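Local atomic coordinates of trehalose-6-phosphate phosphatase (Cryptococcus neoformans, PDB entry 5DX9), a protein that belongs to the trehalose-phosphatase family of the HAD superfamily and binds a magnesium ion in its Rossmann-like core domain. Residues T3-T8 with G285-C290; T215-F220 with R281-W286. All coordinates share one frame; numbering follows the deposited sequence.

From the N terminus, residues 3-8 lead into helix 8-17, and interaction 1 sets them against residues 285-290, closing a loop of 276 residues, nearly the whole chain. Interaction 2 lies within that loop: residues 215-220, where helix 217-225 begins after strand 206-211, meet residues 281-286 after a far shorter excursion. The two contacts end on the same piece of chain, sharing Gly-285 and Trp-286, with centres about 12 Å apart, and they touch where Thr-3 packs on Thr-282. Interaction 2 joins helix 217-225 to the connection between strands 270-275 and 286-288; interaction 1 ties the N-terminal lead to the outermost strand 286-288 itself.

Interaction 1 (T3-T8 with G285-C290); sequences TPALDT and GWHVTC
A single beta bridge between Ala-5 and His-287 fastens the N-terminal lead to strand 286-288, an outermost strand of the mixed core sheet. His-287 N donates to Pro-4 O at 3.3 Å, and Leu-6 N returns a straighter bond to His-287 O (3.0 Å, 165° at the hydrogen). The His-287 imidazole, set between the backbone N and the carbonyl carbon (chi1 81°), swings over to the lead: its ND1 lies 2.9 Å from Thr-3 O in a weak hydrogen bond and 3.0 Å from Thr-3 OG1, while Ala-5 CA sits over one ring face in a CH-pi contact. Trp-286 serves the lead differently. Leu-6 CD1 rests over the face of its five-membered ring, 4.2 Å from the centroid, Ala-5 O reaches the six-ring edge at CE3 (3.3 Å), and Pro-4 CG touches the same CE3 at 3.7 Å. Phe-271 of strand 270-275 also meets the indole. The carbonyl of Thr-3 beside ND1 would favour a proton on that nitrogen, leaving the hydroxyl as a second possible acceptor; were ND1 bare instead, the hydroxyl could donate to it.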
# COMPACT_ATOMS: atom_id res chain seq x y z
N THR A 3 7.51 13.29 -12.84
CA THR A 3 8.43 13.34 -11.71
C THR A 3 9.87 13.09 -12.12
O THR A 3 10.13 12.40 -13.11
CB THR A 3 8.06 12.31 -10.62
OG1 THR A 3 8.21 10.99 -11.16
CG2 THR A 3 6.64 12.52 -10.13
N PRO A 4 10.81 13.64 -11.35
CA PRO A 4 12.23 13.33 -11.53
C PRO A 4 12.50 11.89 -11.09
O PRO A 4 11.77 11.37 -10.24
CB PRO A 4 12.93 14.32 -10.61
CG PRO A 4 11.93 14.59 -9.53
CD PRO A 4 10.58 14.54 -10.20
N ALA A 5 13.52 11.26 -11.66
CA ALA A 5 13.88 9.92 -11.24
C ALA A 5 14.44 9.99 -9.83
O ALA A 5 15.14 10.95 -9.49
CB ALA A 5 14.89 9.31 -12.19
N LEU A 6 14.11 9.00 -9.00
CA LEU A 6 14.56 8.96 -7.62
C LEU A 6 16.05 9.25 -7.50
O LEU A 6 16.88 8.53 -8.06
CB LEU A 6 14.25 7.61 -6.99
CG LEU A 6 14.79 7.38 -5.58
CD1 LEU A 6 14.10 8.29 -4.56
CD2 LEU A 6 14.65 5.92 -5.19
N ASP A 7 16.39 10.32 -6.79
CA ASP A 7 17.78 10.68 -6.56
C ASP A 7 18.36 9.78 -5.47
O ASP A 7 18.35 10.12 -4.29
CB ASP A 7 17.89 12.15 -6.16
CG ASP A 7 19.33 12.63 -6.07
OD1 ASP A 7 20.21 11.96 -6.64
OD2 ASP A 7 19.57 13.68 -5.44
N THR A 8 18.85 8.61 -5.89
CA THR A 8 19.34 7.60 -4.96
C THR A 8 20.51 8.13 -4.13
O THR A 8 20.71 7.71 -2.99
CB THR A 8 19.78 6.31 -5.70
OG1 THR A 8 20.62 6.66 -6.82
CG2 THR A 8 18.56 5.55 -6.22
N GLY A 285 6.64 12.14 -5.23
CA GLY A 285 7.63 13.14 -5.57
C GLY A 285 8.66 12.60 -6.54
O GLY A 285 9.36 13.37 -7.19
N TRP A 286 8.76 11.27 -6.62
CA TRP A 286 9.77 10.61 -7.45
C TRP A 286 9.20 9.44 -8.24
O TRP A 286 8.04 9.05 -8.06
CB TRP A 286 10.93 10.10 -6.58
CG TRP A 286 11.50 11.10 -5.65
CD1 TRP A 286 11.11 11.33 -4.36
CD2 TRP A 286 12.57 12.01 -5.92
NE1 TRP A 286 11.87 12.34 -3.81
CE2 TRP A 286 12.77 12.77 -4.75
CE3 TRP A 286 13.37 12.27 -7.03
CZ2 TRP A 286 13.75 13.76 -4.66
CZ3 TRP A 286 14.34 13.25 -6.95
CH2 TRP A 286 14.52 13.98 -5.77
N HIS A 287 10.03 8.86 -9.10
CA HIS A 287 9.65 7.63 -9.80
C HIS A 287 10.84 6.72 -10.02
O HIS A 287 12.00 7.14 -9.95
CB HIS A 287 9.01 7.94 -11.16
CG HIS A 287 10.00 8.23 -12.25
ND1 HIS A 287 10.37 9.52 -12.59
CD2 HIS A 287 10.69 7.41 -13.07
CE1 HIS A 287 11.25 9.47 -13.58
NE2 HIS A 287 11.47 8.21 -13.89
N VAL A 288 10.52 5.46 -10.27
CA VAL A 288 11.46 4.46 -10.76
C VAL A 288 10.70 3.66 -11.81
O VAL A 288 9.50 3.41 -11.65
CB VAL A 288 11.98 3.56 -9.64
CG1 VAL A 288 12.62 2.31 -10.21
CG2 VAL A 288 12.96 4.34 -8.77
N THR A 289 11.36 3.28 -12.90
CA THR A 289 10.66 2.69 -14.03
C THR A 289 10.20 1.25 -13.78
O THR A 289 9.15 0.84 -14.26
CB THR A 289 11.52 2.71 -15.30
OG1 THR A 289 12.85 2.27 -14.99
CG2 THR A 289 11.58 4.11 -15.87
N CYS A 290 10.99 0.49 -13.02
CA CYS A 290 10.75 -0.93 -12.83
C CYS A 290 10.79 -1.31 -11.35
O CYS A 290 11.46 -0.65 -10.55
CB CYS A 290 11.78 -1.76 -13.60
SG CYS A 290 11.90 -1.35 -15.35

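Interaction 2 (T215-F220 with R281-W286); sequences TDEDMF and RTLAGW
Thr-282 OG1 is gripped from two directions: it donates to Glu-217 OE2 at 2.8 Å and accepts from Ala-284 N, two residues on, at 3.0 Å in an ST turn. The other carboxylate oxygen is engaged as well, since Leu-283 N donates to Glu-217 OE1 over 2.8 Å with 164° at the hydrogen. Both oxygens use their syn lone pairs, so the carboxylate takes one hydroxyl and one backbone N-H like a two-pronged fork. The Glu-217 chain bends at chi2 (-68°) to bring the group across to the loop, and Thr-282 OG1, anti to its own backbone N (chi1 179°), meets it while still serving the turn. In the HAD core, helix 217-225 follows strand 206-211 and the turn carrying the magnesium ligand Asp-212, and this contact joins the start of the helix to the connection from strand 270-275 to strand 286-288. Phe-220, one helical turn along from Glu-217, supplies the apolar half. Ala-284 CB stands over the centre of its ring, 3.7 Å from the centroid, in a CH-pi contact; Asp-216 O lies over the opposite face, and Glu-217 OE1 is at the edge, in the ring plane. The Phe-220 side chain also touches Ala-272 and Thr-274 of strand 270-275. At the root of the side chain, Phe-220 CB meets Leu-283 CB at 3.7 Å, and Leu-283 continues onto Arg-221 and Arg-224 of the helix. A water donates to both Phe-220 O (2.8 Å) and Leu-283 O (2.7 Å), bridging helix and loop backbones. The Phe-220 side chain lies about 9 Å from the magnesium ion, and Asp-216, just before Glu-217, forms a salt bridge with Lys-190 and touches the magnesium ligand Asn-26.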
# COMPACT_ATOMS: atom_id res chain seq x y z
N THR A 215 -4.22 2.86 -6.64
CA THR A 215 -4.57 2.70 -5.23
C THR A 215 -3.43 3.19 -4.33
O THR A 215 -3.64 3.52 -3.17
CB THR A 215 -4.89 1.23 -4.89
OG1 THR A 215 -3.72 0.43 -5.11
CG2 THR A 215 -6.02 0.71 -5.77
N ASP A 216 -2.23 3.24 -4.89
CA ASP A 216 -1.05 3.64 -4.13
C ASP A 216 -0.94 5.15 -4.04
O ASP A 216 -0.17 5.67 -3.24
CB ASP A 216 0.21 3.05 -4.76
CG ASP A 216 0.22 1.54 -4.71
OD1 ASP A 216 0.49 0.91 -5.76
OD2 ASP A 216 -0.06 0.99 -3.63
N GLU A 217 -1.72 5.84 -4.87
CA GLU A 217 -1.78 7.30 -4.82
C GLU A 217 -2.38 7.76 -3.49
O GLU A 217 -2.14 8.89 -3.05
CB GLU A 217 -2.59 7.85 -5.99
CG GLU A 217 -1.99 7.56 -7.37
CD GLU A 217 -0.69 8.30 -7.60
OE1 GLU A 217 -0.57 9.46 -7.14
OE2 GLU A 217 0.22 7.73 -8.24
N ASP A 218 -3.15 6.89 -2.84
CA ASP A 218 -3.69 7.20 -1.52
C ASP A 218 -2.55 7.37 -0.53
O ASP A 218 -2.59 8.25 0.34
CB ASP A 218 -4.64 6.10 -1.04
CG ASP A 218 -6.00 6.14 -1.73
OD1 ASP A 218 -6.42 7.23 -2.15
OD2 ASP A 218 -6.63 5.07 -1.84
N MSE A 219 -1.54 6.52 -0.66
CA MSE A 219 -0.33 6.62 0.15
C MSE A 219 0.40 7.93 -0.12
O MSE A 219 0.81 8.63 0.81
CB MSE A 219 0.59 5.44 -0.12
CG MSE A 219 -0.03 4.09 0.19
SE MSE A 219 1.31 2.72 0.51
CE MSE A 219 2.07 2.58 -1.28
N PHE A 220 0.57 8.26 -1.40
CA PHE A 220 1.29 9.47 -1.78
C PHE A 220 0.57 10.72 -1.27
O PHE A 220 1.22 11.66 -0.81
CB PHE A 220 1.46 9.53 -3.30
CG PHE A 220 2.15 8.33 -3.88
CD1 PHE A 220 3.00 7.56 -3.11
CD2 PHE A 220 1.93 7.96 -5.20
CE1 PHE A 220 3.63 6.45 -3.63
CE2 PHE A 220 2.56 6.85 -5.74
CZ PHE A 220 3.41 6.09 -4.95
N ARG A 281 1.59 10.82 -14.31
CA ARG A 281 1.05 11.81 -13.40
C ARG A 281 0.74 11.15 -12.06
O ARG A 281 0.05 10.14 -12.00
CB ARG A 281 -0.20 12.47 -13.99
CG ARG A 281 0.06 13.13 -15.34
CD ARG A 281 -1.20 13.72 -15.94
NE ARG A 281 -0.99 14.15 -17.32
CZ ARG A 281 -1.84 14.93 -17.99
NH1 ARG A 281 -2.95 15.36 -17.40
NH2 ARG A 281 -1.58 15.28 -19.24
N THR A 282 1.26 11.74 -10.99
CA THR A 282 1.26 11.08 -9.69
C THR A 282 1.40 12.11 -8.57
O THR A 282 1.83 13.24 -8.80
CB THR A 282 2.41 10.05 -9.61
OG1 THR A 282 2.42 9.42 -8.33
CG2 THR A 282 3.75 10.72 -9.86
N LEU A 283 1.02 11.71 -7.36
CA LEU A 283 1.21 12.56 -6.19
C LEU A 283 2.53 12.23 -5.50
O LEU A 283 2.91 12.87 -4.51
CB LEU A 283 0.05 12.40 -5.21
CG LEU A 283 -1.29 12.98 -5.68
CD1 LEU A 283 -2.40 12.59 -4.71
CD2 LEU A 283 -1.20 14.49 -5.81
N ALA A 284 3.23 11.22 -6.01
CA ALA A 284 4.57 10.91 -5.54
C ALA A 284 5.53 12.01 -5.95
O ALA A 284 5.27 12.75 -6.90
CB ALA A 284 5.03 9.57 -6.09
N GLY A 285 6.64 12.14 -5.23
CA GLY A 285 7.63 13.14 -5.57
C GLY A 285 8.66 12.60 -6.54
O GLY A 285 9.36 13.37 -7.19
N TRP A 286 8.76 11.27 -6.62
CA TRP A 286 9.77 10.61 -7.45
C TRP A 286 9.20 9.44 -8.24
O TRP A 286 8.04 9.05 -8.06
CB TRP A 286 10.93 10.10 -6.58
CG TRP A 286 11.50 11.10 -5.65
CD1 TRP A 286 11.11 11.33 -4.36
CD2 TRP A 286 12.57 12.01 -5.92
NE1 TRP A 286 11.87 12.34 -3.81
CE2 TRP A 286 12.77 12.77 -4.75
CE3 TRP A 286 13.37 12.27 -7.03
CZ2 TRP A 286 13.75 13.76 -4.66
CZ3 TRP A 286 14.34 13.25 -6.95
CH2 TRP A 286 14.52 13.98 -5.77
O HOH W 1 3.68 12.02 -2.06